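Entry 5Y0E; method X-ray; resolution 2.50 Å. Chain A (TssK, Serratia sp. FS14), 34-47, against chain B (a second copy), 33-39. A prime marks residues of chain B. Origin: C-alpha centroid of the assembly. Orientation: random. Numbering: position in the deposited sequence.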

# COMPACT_ATOMS: atom_id res chain seq x y z
N TRP A 34 18.10 16.74 5.00
CA TRP A 34 17.37 15.72 5.73
C TRP A 34 16.13 15.31 4.97
O TRP A 34 15.91 14.13 4.71
N GLY A 35 15.30 16.28 4.60
CA GLY A 35 14.04 15.96 3.98
C GLY A 35 14.22 15.22 2.67
O GLY A 35 13.61 14.17 2.45
N GLN A 36 15.08 15.73 1.81
CA GLN A 36 15.25 15.11 0.52
C GLN A 36 15.88 13.74 0.64
O GLN A 36 15.63 12.87 -0.19
N ALA A 37 16.67 13.51 1.68
CA ALA A 37 17.27 12.20 1.83
C ALA A 37 16.25 11.13 2.13
O ALA A 37 16.55 9.95 1.97
N HIS A 38 15.05 11.47 2.56
CA HIS A 38 14.10 10.44 2.93
C HIS A 38 12.78 10.52 2.16
O HIS A 38 11.81 9.88 2.55
N SER A 39 12.73 11.28 1.07
CA SER A 39 11.52 11.36 0.26
C SER A 39 11.92 11.52 -1.20
O SER A 39 12.49 12.54 -1.58
N GLY A 40 11.64 10.52 -2.01
CA GLY A 40 11.54 10.75 -3.42
C GLY A 40 10.25 11.46 -3.76
O GLY A 40 9.25 11.35 -3.05
N CYS A 41 10.27 12.20 -4.86
CA CYS A 41 9.10 12.91 -5.35
C CYS A 41 8.60 13.88 -4.28
O CYS A 41 7.41 13.92 -3.97
N PHE A 42 9.53 14.65 -3.74
CA PHE A 42 9.29 15.49 -2.57
C PHE A 42 8.63 16.83 -2.90
O PHE A 42 8.18 17.51 -1.98
N TRP A 43 8.58 17.21 -4.17
CA TRP A 43 7.99 18.46 -4.61
C TRP A 43 6.55 18.25 -5.05
O TRP A 43 6.17 17.15 -5.43
N GLY A 44 5.77 19.30 -4.97
CA GLY A 44 4.42 19.28 -5.49
C GLY A 44 3.52 20.09 -4.61
O GLY A 44 3.98 20.76 -3.69
N PHE A 45 2.23 20.00 -4.85
CA PHE A 45 1.22 20.70 -4.07
C PHE A 45 0.62 19.78 -3.03
O PHE A 45 0.33 18.62 -3.30
N LEU A 46 0.44 20.32 -1.84
CA LEU A 46 -0.48 19.77 -0.86
C LEU A 46 -1.88 20.29 -1.07
O LEU A 46 -2.85 19.57 -0.87
N THR A 47 -1.99 21.56 -1.42
CA THR A 47 -3.25 22.23 -1.61
C THR A 47 -3.11 23.18 -2.78
O THR A 47 -2.02 23.70 -3.04
N ASN B 33 6.94 22.49 7.97
CA ASN B 33 6.24 22.43 6.73
C ASN B 33 6.80 21.32 5.89
O ASN B 33 6.08 20.69 5.18
N TRP B 34 8.09 21.10 5.97
CA TRP B 34 8.70 20.05 5.21
C TRP B 34 8.28 18.71 5.73
O TRP B 34 8.05 17.80 5.00
N GLY B 35 8.18 18.60 7.04
CA GLY B 35 7.82 17.36 7.65
C GLY B 35 6.38 17.01 7.50
O GLY B 35 6.05 15.88 7.31
N GLN B 36 5.53 18.00 7.58
CA GLN B 36 4.13 17.75 7.47
C GLN B 36 3.70 17.49 6.06
O GLN B 36 2.68 16.91 5.82
N ALA B 37 4.49 17.92 5.11
CA ALA B 37 4.17 17.66 3.72
C ALA B 37 4.44 16.22 3.33
O ALA B 37 3.89 15.76 2.34
N HIS B 38 5.26 15.51 4.08
CA HIS B 38 5.62 14.15 3.73
C HIS B 38 5.27 13.11 4.78
O HIS B 38 5.76 11.98 4.69
N SER B 39 4.45 13.44 5.77
CA SER B 39 4.04 12.45 6.76
C SER B 39 2.61 12.75 7.17
O SER B 39 2.31 13.87 7.59

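Two copies of one chain need not use the same residue in the same way, and the contact between these two stretches of TssK is a compact example. Both copies carry a tryptophan at position 34 and a histidine at position 38, yet only Trp34′ and His38′ reach across; Trp34 and His38 lead away from the partner stretch and touch nothing in it.

The apolar part of the contact is organised around Trp34′. Its CA-to-CB bond points sideways, but with chi1 at -121°, between the usual wells, and chi2 at 95°, the indole swings nearer to chain A and lies against the helix end there. Trp34′ CZ3 comes within 3.3 Å of Gly35 CA, an approach that depends on the bareness of glycine: a CB built ideally on Gly35 would lie 2.3 Å from Trp34′ CE3, a clear clash. Beside it, Gln36 (chi1 m, chi2 t) contributes the aliphatic part of its side chain, with CG 3.6 Å from Trp34′ CH2. Phe42 sets off toward chain B, and its CB sits 3.9 Å from Trp34′ CH2, but the p rotamer carries the phenyl ring away. The planes of the phenyl and the six-membered indole ring are near parallel, at 30°, yet slid apart, with centroids separated by 5.9 Å, so the rings barely overlap. A separate, smaller apolar patch forms where Leu46 (chi1 m, chi2 t) points in and places CD1 3.7 Å from Ala37′ CB, a methyl that itself faces chain A.

The polar part rests on a single hydrogen bond between the stretches. His38′, pointing toward chain A in the m rotamer with chi2 at 96°, donates from NE2 to the backbone carbonyl Phe42 O at 2.8 Å; the acceptor lies at the edge of the imidazole, near its plane. The other ring nitrogen is engaged within its own chain, His38′ ND1 donating to Trp34′ O at 3.0 Å. Both nitrogens thus serve as donors, and the ring links the carbonyl of its own helix to the loop of the neighbouring copy. The internal half of this arrangement recurs in chain A, where His38 ND1 donates to Trp34 O at 2.8 Å, while His38 NE2 is satisfied elsewhere in the structure.

Ser39, also m and pointing toward chain B, packs beside the same imidazole, its OG 3.8 Å from His38′ CG. One histidine therefore combines polar anchoring with close packing, while the tryptophan one helical turn earlier supplies the broad apolar surface.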

# COMPACT_ATOMS: atom_id res chain seq x y z
CB TRP A 34 16.98 16.22 7.11
CG TRP A 34 17.71 15.53 8.15
CD1 TRP A 34 18.85 15.94 8.75
CD2 TRP A 34 17.41 14.25 8.70
NE1 TRP A 34 19.26 15.02 9.66
CE2 TRP A 34 18.39 13.97 9.65
CE3 TRP A 34 16.39 13.33 8.49
CZ2 TRP A 34 18.40 12.81 10.39
CZ3 TRP A 34 16.40 12.17 9.22
CH2 TRP A 34 17.40 11.92 10.16
CB GLN A 36 16.07 16.00 -0.39
CG GLN A 36 15.37 17.29 -0.71
CD GLN A 36 16.17 18.11 -1.62
OE1 GLN A 36 17.17 17.65 -2.13
NE2 GLN A 36 15.77 19.34 -1.84
CB ALA A 37 18.32 12.22 2.93
CB HIS A 38 13.86 10.47 4.44
CG HIS A 38 15.12 10.34 5.22
ND1 HIS A 38 15.99 11.39 5.40
CD2 HIS A 38 15.69 9.27 5.82
CE1 HIS A 38 17.03 10.98 6.10
NE2 HIS A 38 16.88 9.70 6.36
CB SER A 39 10.64 12.52 0.69
OG SER A 39 10.27 12.38 2.03
CB CYS A 41 7.99 11.95 -5.78
SG CYS A 41 8.49 10.72 -6.98
CB PHE A 42 10.60 15.75 -1.86
CG PHE A 42 11.65 16.37 -2.72
CD1 PHE A 42 11.65 17.72 -2.97
CD2 PHE A 42 12.63 15.60 -3.28
CE1 PHE A 42 12.60 18.28 -3.76
CE2 PHE A 42 13.59 16.17 -4.07
CZ PHE A 42 13.57 17.51 -4.30
CB TRP A 43 8.79 19.04 -5.77
CG TRP A 43 8.77 18.17 -6.96
CD1 TRP A 43 7.95 18.28 -8.04
CD2 TRP A 43 9.59 17.03 -7.19
NE1 TRP A 43 8.23 17.29 -8.93
CE2 TRP A 43 9.23 16.51 -8.44
CE3 TRP A 43 10.61 16.41 -6.46
CZ2 TRP A 43 9.85 15.40 -8.98
CZ3 TRP A 43 11.21 15.31 -6.99
CH2 TRP A 43 10.84 14.81 -8.24
CB PHE A 45 0.09 21.24 -4.94
CG PHE A 45 0.50 22.37 -5.79
CD1 PHE A 45 0.53 23.65 -5.28
CD2 PHE A 45 0.89 22.17 -7.08
CE1 PHE A 45 0.94 24.69 -6.05
CE2 PHE A 45 1.30 23.21 -7.86
CZ PHE A 45 1.33 24.47 -7.33
CB LEU A 46 -0.05 20.14 0.55
CG LEU A 46 1.14 19.39 1.06
CD1 LEU A 46 1.70 20.20 2.16
CD2 LEU A 46 0.67 18.05 1.54
CB THR A 47 -3.70 22.98 -0.35
OG1 THR A 47 -2.68 23.87 0.08
CG2 THR A 47 -4.01 22.02 0.75
CB ASN B 33 6.36 23.74 5.97
CG ASN B 33 5.42 24.78 6.49
OD1 ASN B 33 4.55 24.50 7.27
ND2 ASN B 33 5.62 26.00 6.07
CB TRP B 34 10.20 20.14 5.31
CG TRP B 34 10.86 20.30 4.04
CD1 TRP B 34 11.24 21.45 3.50
CD2 TRP B 34 11.25 19.28 3.14
NE1 TRP B 34 11.84 21.24 2.31
CE2 TRP B 34 11.85 19.90 2.06
CE3 TRP B 34 11.15 17.91 3.14
CZ2 TRP B 34 12.35 19.21 1.00
CZ3 TRP B 34 11.64 17.23 2.09
CH2 TRP B 34 12.23 17.87 1.04
CB GLN B 36 3.36 18.87 8.10
CG GLN B 36 3.45 18.88 9.60
CD GLN B 36 2.64 19.99 10.20
OE1 GLN B 36 1.68 20.44 9.63
NE2 GLN B 36 3.03 20.41 11.36
CB ALA B 37 4.95 18.59 2.80
CB HIS B 38 7.11 14.10 3.42
CG HIS B 38 7.50 14.99 2.29
ND1 HIS B 38 8.00 16.26 2.48
CD2 HIS B 38 7.42 14.82 0.95
CE1 HIS B 38 8.25 16.81 1.31
NE2 HIS B 38 7.90 15.96 0.37
CB SER B 39 4.95 12.46 7.99
OG SER B 39 6.29 12.20 7.62